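Side-chain contacts in nodulation fucosyltransferase NodZ (Bradyrhizobium sp., PDB 2HHC), which is a rhizobial nodulation protein of the GT-B clan, whose fold pairs two Rossmann-like domains built of beta-alpha-beta units: residues D101-I104 with F105-D109; W26-A29 with Q30-R34; R206-A210 with L211-K215. One frame throughout, in Å; residues are numbered along the deposited sequence. Where two conformers were deposited one is given.

Contact 1: residues D101-I104 with F105-D109. With PO4 (phosphate ion), chain B.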
loop_
_atom_site.group_PDB
_atom_site.type_symbol
_atom_site.label_atom_id
_atom_site.label_comp_id
_atom_site.label_asym_id
_atom_site.label_seq_id
_atom_site.Cartn_x
_atom_site.Cartn_y
_atom_site.Cartn_z
ATOM N N ASP A 101 20.678 -3.324 3.887
ATOM C CA ASP A 101 19.423 -3.940 4.284
ATOM C C ASP A 101 19.490 -4.428 5.727
ATOM O O ASP A 101 18.502 -4.251 6.444
ATOM C CB ASP A 101 19.048 -5.079 3.323
ATOM C CG ASP A 101 18.383 -4.573 2.036
ATOM O OD1 ASP A 101 18.235 -3.349 1.802
ATOM O OD2 ASP A 101 17.967 -5.448 1.235
ATOM N N GLU A 102 20.644 -4.905 6.175
ATOM C CA GLU A 102 20.781 -5.368 7.568
ATOM C C GLU A 102 20.443 -4.239 8.552
ATOM O O GLU A 102 19.803 -4.480 9.574
ATOM C CB GLU A 102 22.121 -6.061 7.866
ATOM C CG GLU A 102 23.354 -5.222 7.844
ATOM C CD GLU A 102 24.535 -6.020 8.360
ATOM O OE1 GLU A 102 24.614 -6.304 9.594
ATOM O OE2 GLU A 102 25.379 -6.404 7.516
ATOM N N GLN A 103 20.838 -3.006 8.232
ATOM C CA GLN A 103 20.545 -1.878 9.095
ATOM C C GLN A 103 19.054 -1.517 9.032
ATOM O O GLN A 103 18.459 -1.174 10.027
ATOM C CB GLN A 103 21.394 -0.632 8.699
ATOM C CG GLN A 103 21.119 0.618 9.576
ATOM C CD GLN A 103 21.404 0.379 11.038
ATOM O OE1 GLN A 103 22.344 -0.390 11.388
ATOM N NE2 GLN A 103 20.636 1.007 11.897
ATOM N N ILE A 104 18.454 -1.528 7.850
ATOM C CA ILE A 104 17.056 -1.226 7.707
ATOM C C ILE A 104 16.224 -2.243 8.519
ATOM O O ILE A 104 15.281 -1.862 9.225
ATOM C CB ILE A 104 16.646 -1.247 6.213
ATOM C CG1 ILE A 104 17.427 -0.184 5.409
ATOM C CG2 ILE A 104 15.161 -1.100 6.050
ATOM C CD1 ILE A 104 17.286 -0.362 3.864
ATOM N N PHE A 105 16.609 -3.504 8.421
ATOM C CA PHE A 105 15.910 -4.586 9.173
ATOM C C PHE A 105 16.065 -4.454 10.695
ATOM O O PHE A 105 15.109 -4.633 11.433
ATOM C CB PHE A 105 16.336 -5.977 8.737
ATOM C CG PHE A 105 16.060 -6.279 7.281
ATOM C CD1 PHE A 105 15.055 -5.631 6.606
ATOM C CD2 PHE A 105 16.865 -7.181 6.588
ATOM C CE1 PHE A 105 14.804 -5.886 5.274
ATOM C CE2 PHE A 105 16.608 -7.450 5.221
ATOM C CZ PHE A 105 15.563 -6.782 4.590
ATOM N N ARG A 106 17.249 -4.074 11.130
ATOM C CA ARG A 106 17.489 -3.759 12.536
ATOM C C ARG A 106 16.550 -2.641 12.984
ATOM O O ARG A 106 15.958 -2.705 14.074
ATOM C CB ARG A 106 18.956 -3.368 12.670
ATOM C CG ARG A 106 19.456 -2.879 13.991
ATOM C CD ARG A 106 20.986 -2.714 13.894
ATOM N NE ARG A 106 21.579 -3.905 13.271
ATOM C CZ ARG A 106 22.442 -3.967 12.232
ATOM N NH1 ARG A 106 22.922 -2.900 11.611
ATOM N NH2 ARG A 106 22.897 -5.163 11.841
ATOM N N GLU A 107 16.377 -1.615 12.159
ATOM C CA GLU A 107 15.504 -0.538 12.553
ATOM C C GLU A 107 14.049 -0.941 12.586
ATOM O O GLU A 107 13.326 -0.547 13.481
ATOM C CB GLU A 107 15.717 0.698 11.654
ATOM C CG GLU A 107 17.090 1.319 11.890
ATOM C CD GLU A 107 17.398 2.531 11.031
ATOM O OE1 GLU A 107 16.475 3.222 10.603
ATOM O OE2 GLU A 107 18.597 2.818 10.836
ATOM N N ARG A 108 13.594 -1.767 11.651
ATOM C CA ARG A 108 12.250 -2.331 11.757
ATOM C C ARG A 108 12.054 -2.947 13.132
ATOM O O ARG A 108 11.020 -2.770 13.773
ATOM C CB ARG A 108 12.057 -3.366 10.654
ATOM C CG ARG A 108 10.717 -4.127 10.674
ATOM C CD ARG A 108 10.772 -5.323 9.783
ATOM N NE ARG A 108 11.753 -6.232 10.384
ATOM C CZ ARG A 108 12.615 -7.077 9.779
ATOM N NH1 ARG A 108 12.637 -7.265 8.458
ATOM N NH2 ARG A 108 13.454 -7.769 10.513
ATOM N N ASP A 109 13.033 -3.731 13.553
ATOM C CA ASP A 109 12.917 -4.442 14.819
ATOM C C ASP A 109 12.973 -3.494 16.010
ATOM O O ASP A 109 12.237 -3.675 16.981
ATOM C CB ASP A 109 14.005 -5.460 14.943
ATOM C CG ASP A 109 13.868 -6.591 13.940
ATOM O OD1 ASP A 109 12.795 -6.723 13.316
ATOM O OD2 ASP A 109 14.850 -7.351 13.809
HETATM P P PO4 B . 21.129 1.237 15.486
HETATM O O1 PO4 B . 21.174 -0.236 15.064
HETATM O O2 PO4 B . 19.815 1.999 15.062
HETATM O O3 PO4 B . 21.311 1.261 16.985
HETATM O O4 PO4 B . 22.362 1.891 14.891
#
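The shortest polar bond here runs from Arg106 NH1 to Gln103 OE1 (2.6 Å). The amide oxygen lies at the edge of the guanidinium, close to its plane; the side chains cross at about a right angle, the two planes 58° apart, and NH1 stands above the amide plane. Gln103 bends at chi2 (60°), which brings NE2 into a nearly straight bond (175°) to the anti lone pair of Glu107 OE2, at 2.9 Å. Glutamine suits this buried place because its amide both accepts and donates. The other oxygen, Glu107 OE1, meets Arg99 in a salt bridge and Trp89 NE1. Gln103, Arg106 and Glu107 lie on the first turns of helix 101-116, the connection between the parallel strands 84-85 and 125-128 in a beta-alpha-beta unit. On the exposed flank Glu102 and Arg106 lie side by side, and Glu102 OE1 meets Arg106 NH2 at 3.0 Å in a salt bridge, again through the anti lone pair. Glu102 O sits over the guanidinium face. Phe105 lays one ring face over the carbonyl of Asp101, with CG 3.3 Å from Asp101 O, while CE2 touches Asp101 CB. A weak bond links Gln103 NE2 to phosphate O1 (3.4 Å).

Contact 2: residues W26-A29 with Q30-R34; sequences WSYA and QRTGR
Thr32 holds OG1 between its backbone N and carbonyl carbon (chi1 63°), which sets the hydroxyl against Tyr28 O and places CG2 over the tyrosine ring; Tyr28 meets it with its own CG anti to N (-165°). Thr32 OG1 donates to Tyr28 O at 2.8 Å, while Thr32 N reaches the same oxygen at 3.0 Å from the opposite face of the carbonyl plane. CG2 forms a CH-pi contact over the ring, 3.9 Å from its centroid, so threonine serves with both branches. Tyr28 OH is bonded to Ser121 N, and Arg34, which sends NE weakly back to Thr32 OG1, forms a salt bridge with Asp120. On another side of the helix, Gln30 CB lies over the six-membered ring of Trp26, 4.3 Å from its centroid; the buried indole gives its N-H to Ile64 O. Ala29 is small enough to pack against Val7 and Val67, and Arg34 N donates to Ala29 O at 3.0 Å, in the carbonyl plane and on a lone pair. Gly33, free of a side chain, readily takes the positive phi (71°) that ends helix 15-32 in a Schellman motif, just before strand 35-39 of the beta-alpha-beta unit.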
loop_
_atom_site.group_PDB
_atom_site.type_symbol
_atom_site.label_atom_id
_atom_site.label_comp_id
_atom_site.label_asym_id
_atom_site.label_seq_id
_atom_site.Cartn_x
_atom_site.Cartn_y
_atom_site.Cartn_z
ATOM N N TRP A 26 1.597 6.672 12.062
ATOM C CA TRP A 26 0.459 7.462 12.545
ATOM C C TRP A 26 0.081 6.997 13.964
ATOM O O TRP A 26 -0.193 7.780 14.864
ATOM C CB TRP A 26 -0.746 7.351 11.546
ATOM C CG TRP A 26 -1.952 8.052 12.138
ATOM C CD1 TRP A 26 -2.272 9.368 12.049
ATOM C CD2 TRP A 26 -2.917 7.458 13.009
ATOM N NE1 TRP A 26 -3.400 9.614 12.765
ATOM C CE2 TRP A 26 -3.787 8.475 13.424
ATOM C CE3 TRP A 26 -3.110 6.142 13.482
ATOM C CZ2 TRP A 26 -4.865 8.223 14.275
ATOM C CZ3 TRP A 26 -4.146 5.894 14.337
ATOM C CH2 TRP A 26 -5.003 6.914 14.734
ATOM N N SER A 27 0.020 5.688 14.160
ATOM C CA SER A 27 -0.439 5.140 15.406
ATOM C C SER A 27 0.518 5.548 16.533
ATOM O O SER A 27 0.083 5.904 17.610
ATOM C CB SER A 27 -0.526 3.623 15.280
ATOM O OG SER A 27 -0.875 3.059 16.522
ATOM N N TYR A 28 1.817 5.520 16.278
ATOM C CA TYR A 28 2.779 5.925 17.306
ATOM C C TYR A 28 2.708 7.435 17.567
ATOM O O TYR A 28 2.758 7.861 18.731
ATOM C CB TYR A 28 4.201 5.514 16.967
ATOM C CG TYR A 28 5.131 5.593 18.137
ATOM C CD1 TYR A 28 5.024 4.698 19.177
ATOM C CD2 TYR A 28 6.123 6.581 18.214
ATOM C CE1 TYR A 28 5.842 4.764 20.272
ATOM C CE2 TYR A 28 6.970 6.657 19.328
ATOM C CZ TYR A 28 6.824 5.732 20.344
ATOM O OH TYR A 28 7.637 5.737 21.476
ATOM N N ALA A 29 2.526 8.221 16.515
ATOM C CA ALA A 29 2.336 9.684 16.666
ATOM C C ALA A 29 1.101 9.985 17.521
ATOM O O ALA A 29 1.107 10.874 18.385
ATOM C CB ALA A 29 2.213 10.337 15.329
ATOM N N GLN A 30 0.027 9.246 17.317
ATOM C CA GLN A 30 -1.188 9.467 18.080
ATOM C C GLN A 30 -0.952 9.124 19.550
ATOM O O GLN A 30 -1.312 9.877 20.459
ATOM C CB GLN A 30 -2.462 8.719 17.562
ATOM C CG GLN A 30 -3.772 9.307 18.208
ATOM C CD GLN A 30 -5.113 8.503 18.060
ATOM O OE1 GLN A 30 -6.234 9.088 18.103
ATOM N NE2 GLN A 30 -5.001 7.201 17.944
ATOM N N ARG A 31 -0.303 7.993 19.785
ATOM C CA ARG A 31 -0.150 7.474 21.148
ATOM C C ARG A 31 0.707 8.458 21.952
ATOM O O ARG A 31 0.476 8.669 23.142
ATOM C CB ARG A 31 0.515 6.086 21.079
ATOM C CG ARG A 31 0.734 5.366 22.403
ATOM C CD ARG A 31 1.795 4.237 22.275
ATOM N NE ARG A 31 2.718 4.304 23.399
ATOM C CZ ARG A 31 3.824 3.566 23.545
ATOM N NH1 ARG A 31 4.156 2.636 22.654
ATOM N NH2 ARG A 31 4.585 3.751 24.616
ATOM N N THR A 32 1.703 9.059 21.280
ATOM C CA THR A 32 2.722 9.820 21.989
ATOM C C THR A 32 2.679 11.347 21.833
ATOM O O THR A 32 3.586 12.036 22.316
ATOM C CB THR A 32 4.146 9.331 21.700
ATOM O OG1 THR A 32 4.436 9.504 20.316
ATOM C CG2 THR A 32 4.343 7.854 22.080
ATOM N N GLY A 33 1.662 11.873 21.153
ATOM C CA GLY A 33 1.485 13.312 21.026
ATOM C C GLY A 33 2.520 13.942 20.133
ATOM O O GLY A 33 3.035 15.021 20.441
ATOM N N ARG A 34 2.790 13.295 19.012
ATOM C CA ARG A 34 3.761 13.808 18.041
ATOM C C ARG A 34 3.076 14.214 16.751
ATOM O O ARG A 34 2.023 13.673 16.371
ATOM C CB ARG A 34 4.830 12.747 17.754
ATOM C CG ARG A 34 5.685 12.359 18.954
ATOM C CD ARG A 34 6.512 11.119 18.633
ATOM N NE ARG A 34 7.270 10.672 19.801
ATOM C CZ ARG A 34 8.531 11.003 20.073
ATOM N NH1 ARG A 34 9.218 11.838 19.299
ATOM N NH2 ARG A 34 9.116 10.505 21.147
#

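Contact 3: residues R206-A210 with L211-K215; sequences RKAKA and LSYPK
The ring of Tyr213 has the carbonyl oxygen of Ala208 at its edge, in plane, with Tyr213 CE2 3.2 Å from Ala208 O. Its hydroxyl points at that carbonyl: Tyr213 OH donates to Ala208 O at 2.6 Å, from above the carbonyl plane and not on a lone pair. Tyrosine suits the place because its long, rigid ring carries a donor from the loop back to the last turn of the helix. The hydroxyl is also hydrogen-bonded to Thr279 OG1, and the ring makes a cation-pi contact with Arg299. Ala208 O receives a second, weak bond from Leu211 N (3.3 Å, 149°). Two donors thus share one carbonyl where the regular helical pattern gives out, and Ala210 N likewise divides itself weakly between Arg206 O at 3.1 Å and Lys207 O at 3.3 Å. This is the C-terminal end of helix 192-209, which connects the adjacent parallel strands 170-176 and 217-223 as a beta-alpha-beta crossover in the second sheet of the GT-B fold. Leu211 then turns to an extended backbone (psi 162°), and its CG, anti to the carbonyl carbon (chi1 -58°), folds back along the helix end. Leu211 CB lies 3.4 Å from Ala208 O, and Leu211 CG is 3.7 Å from Lys207 O, so the branched chain packs against the carbonyls of Lys207 and Ala208. Ala208 is buried, with Ala208 CB 4.1 Å from Tyr213 OH; so small a residue lets the helix sit close against Ile172 and Ile301. The long aliphatic chain of Lys207 can pack on Ile301, Leu311 and Met313, the last of which Leu211 touches as well.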
loop_
_atom_site.group_PDB
_atom_site.type_symbol
_atom_site.label_atom_id
_atom_site.label_comp_id
_atom_site.label_asym_id
_atom_site.label_seq_id
_atom_site.Cartn_x
_atom_site.Cartn_y
_atom_site.Cartn_z
ATOM N N ARG A 206 -11.386 -20.206 -11.383
ATOM C CA ARG A 206 -12.462 -21.199 -11.452
ATOM C C ARG A 206 -13.175 -21.312 -10.084
ATOM O O ARG A 206 -14.421 -21.370 -10.033
ATOM C CB ARG A 206 -11.923 -22.546 -11.956
ATOM C CG ARG A 206 -11.452 -22.444 -13.399
ATOM C CD ARG A 206 -10.845 -23.695 -14.000
ATOM N NE ARG A 206 -10.395 -23.377 -15.371
ATOM C CZ ARG A 206 -9.185 -23.560 -15.883
ATOM N NH1 ARG A 206 -8.237 -24.227 -15.216
ATOM N NH2 ARG A 206 -8.949 -23.133 -17.120
ATOM N N LYS A 207 -12.396 -21.339 -8.999
ATOM C CA LYS A 207 -12.947 -21.435 -7.641
ATOM C C LYS A 207 -13.816 -20.245 -7.337
ATOM O O LYS A 207 -14.949 -20.392 -6.845
ATOM C CB LYS A 207 -11.829 -21.632 -6.593
ATOM C CG LYS A 207 -12.288 -21.551 -5.097
ATOM C CD LYS A 207 -11.092 -21.860 -4.192
ATOM C CE LYS A 207 -11.403 -21.744 -2.692
ATOM N NZ LYS A 207 -12.261 -22.836 -2.197
ATOM N N ALA A 208 -13.318 -19.062 -7.651
ATOM C CA ALA A 208 -14.062 -17.838 -7.421
ATOM C C ALA A 208 -15.348 -17.802 -8.236
ATOM O O ALA A 208 -16.392 -17.344 -7.742
ATOM C CB ALA A 208 -13.196 -16.623 -7.782
ATOM N N LYS A 209 -15.281 -18.262 -9.481
ATOM C CA LYS A 209 -16.444 -18.203 -10.378
ATOM C C LYS A 209 -17.544 -19.185 -10.014
ATOM O O LYS A 209 -18.698 -18.983 -10.423
ATOM C CB LYS A 209 -16.020 -18.435 -11.829
ATOM C CG LYS A 209 -15.454 -17.202 -12.504
ATOM C CD LYS A 209 -15.117 -17.420 -13.976
ATOM C CE LYS A 209 -16.435 -17.410 -14.775
ATOM N NZ LYS A 209 -16.227 -17.959 -16.099
ATOM N N ALA A 210 -17.185 -20.245 -9.280
ATOM C CA ALA A 210 -18.140 -21.261 -8.814
ATOM C C ALA A 210 -18.967 -20.815 -7.586
ATOM O O ALA A 210 -19.954 -21.482 -7.232
ATOM C CB ALA A 210 -17.396 -22.519 -8.489
ATOM N N LEU A 211 -18.558 -19.730 -6.921
ATOM C CA LEU A 211 -19.308 -19.108 -5.830
ATOM C C LEU A 211 -20.542 -18.422 -6.404
ATOM O O LEU A 211 -20.636 -18.213 -7.619
ATOM C CB LEU A 211 -18.436 -18.107 -5.071
ATOM C CG LEU A 211 -17.162 -18.715 -4.474
ATOM C CD1 LEU A 211 -16.301 -17.683 -3.795
ATOM C CD2 LEU A 211 -17.491 -19.853 -3.530
ATOM N N SER A 212 -21.517 -18.122 -5.548
ATOM C CA SER A 212 -22.745 -17.471 -6.000
ATOM C C SER A 212 -22.624 -15.979 -5.780
ATOM O O SER A 212 -22.070 -15.530 -4.776
ATOM C CB SER A 212 -23.962 -18.042 -5.286
ATOM O OG SER A 212 -24.190 -19.365 -5.765
ATOM N N TYR A 213 -23.096 -15.221 -6.757
ATOM C CA TYR A 213 -23.072 -13.772 -6.711
ATOM C C TYR A 213 -24.440 -13.218 -7.074
ATOM O O TYR A 213 -25.178 -13.837 -7.847
ATOM C CB TYR A 213 -22.051 -13.232 -7.699
ATOM C CG TYR A 213 -20.642 -13.675 -7.391
ATOM C CD1 TYR A 213 -19.832 -12.946 -6.553
ATOM C CD2 TYR A 213 -20.135 -14.842 -7.940
ATOM C CE1 TYR A 213 -18.546 -13.358 -6.273
ATOM C CE2 TYR A 213 -18.872 -15.282 -7.662
ATOM C CZ TYR A 213 -18.070 -14.537 -6.841
ATOM O OH TYR A 213 -16.816 -15.010 -6.578
ATOM N N PRO A 214 -24.776 -12.041 -6.540
ATOM C CA PRO A 214 -26.111 -11.457 -6.803
ATOM C C PRO A 214 -26.299 -10.819 -8.182
ATOM O O PRO A 214 -27.426 -10.655 -8.634
ATOM C CB PRO A 214 -26.235 -10.402 -5.717
ATOM C CG PRO A 214 -24.890 -10.002 -5.443
ATOM C CD PRO A 214 -24.028 -11.240 -5.579
ATOM N N LYS A 215 -25.195 -10.450 -8.838
ATOM C CA LYS A 215 -25.252 -9.802 -10.150
ATOM C C LYS A 215 -24.333 -10.544 -11.128
ATOM O O LYS A 215 -23.535 -11.383 -10.692
ATOM C CB LYS A 215 -24.856 -8.340 -10.023
ATOM C CG LYS A 215 -25.750 -7.570 -9.026
ATOM C CD LYS A 215 -25.383 -6.116 -8.949
#

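Contacts 1 and 2 belong to the same half of the molecule, on helices that pack round the sheet containing strands 6-10 and 125-128; their centres are 21 Å apart and their nearest atoms about 11 Å. Helix 101-116 bridges them: contact 1 occupies its start, while Phe115 near its other end meets the ring of Tyr28 and Ala117 just beyond accepts a weak bond from Arg31. Contact 3 lies across the chain's centre, at the second sheet, with its centre 43 Å from that of contact 1 and 42 Å from that of contact 2. The phosphate, probably from the crystallisation liquor, adjoins contact 1 and is also bonded to Trp88 N.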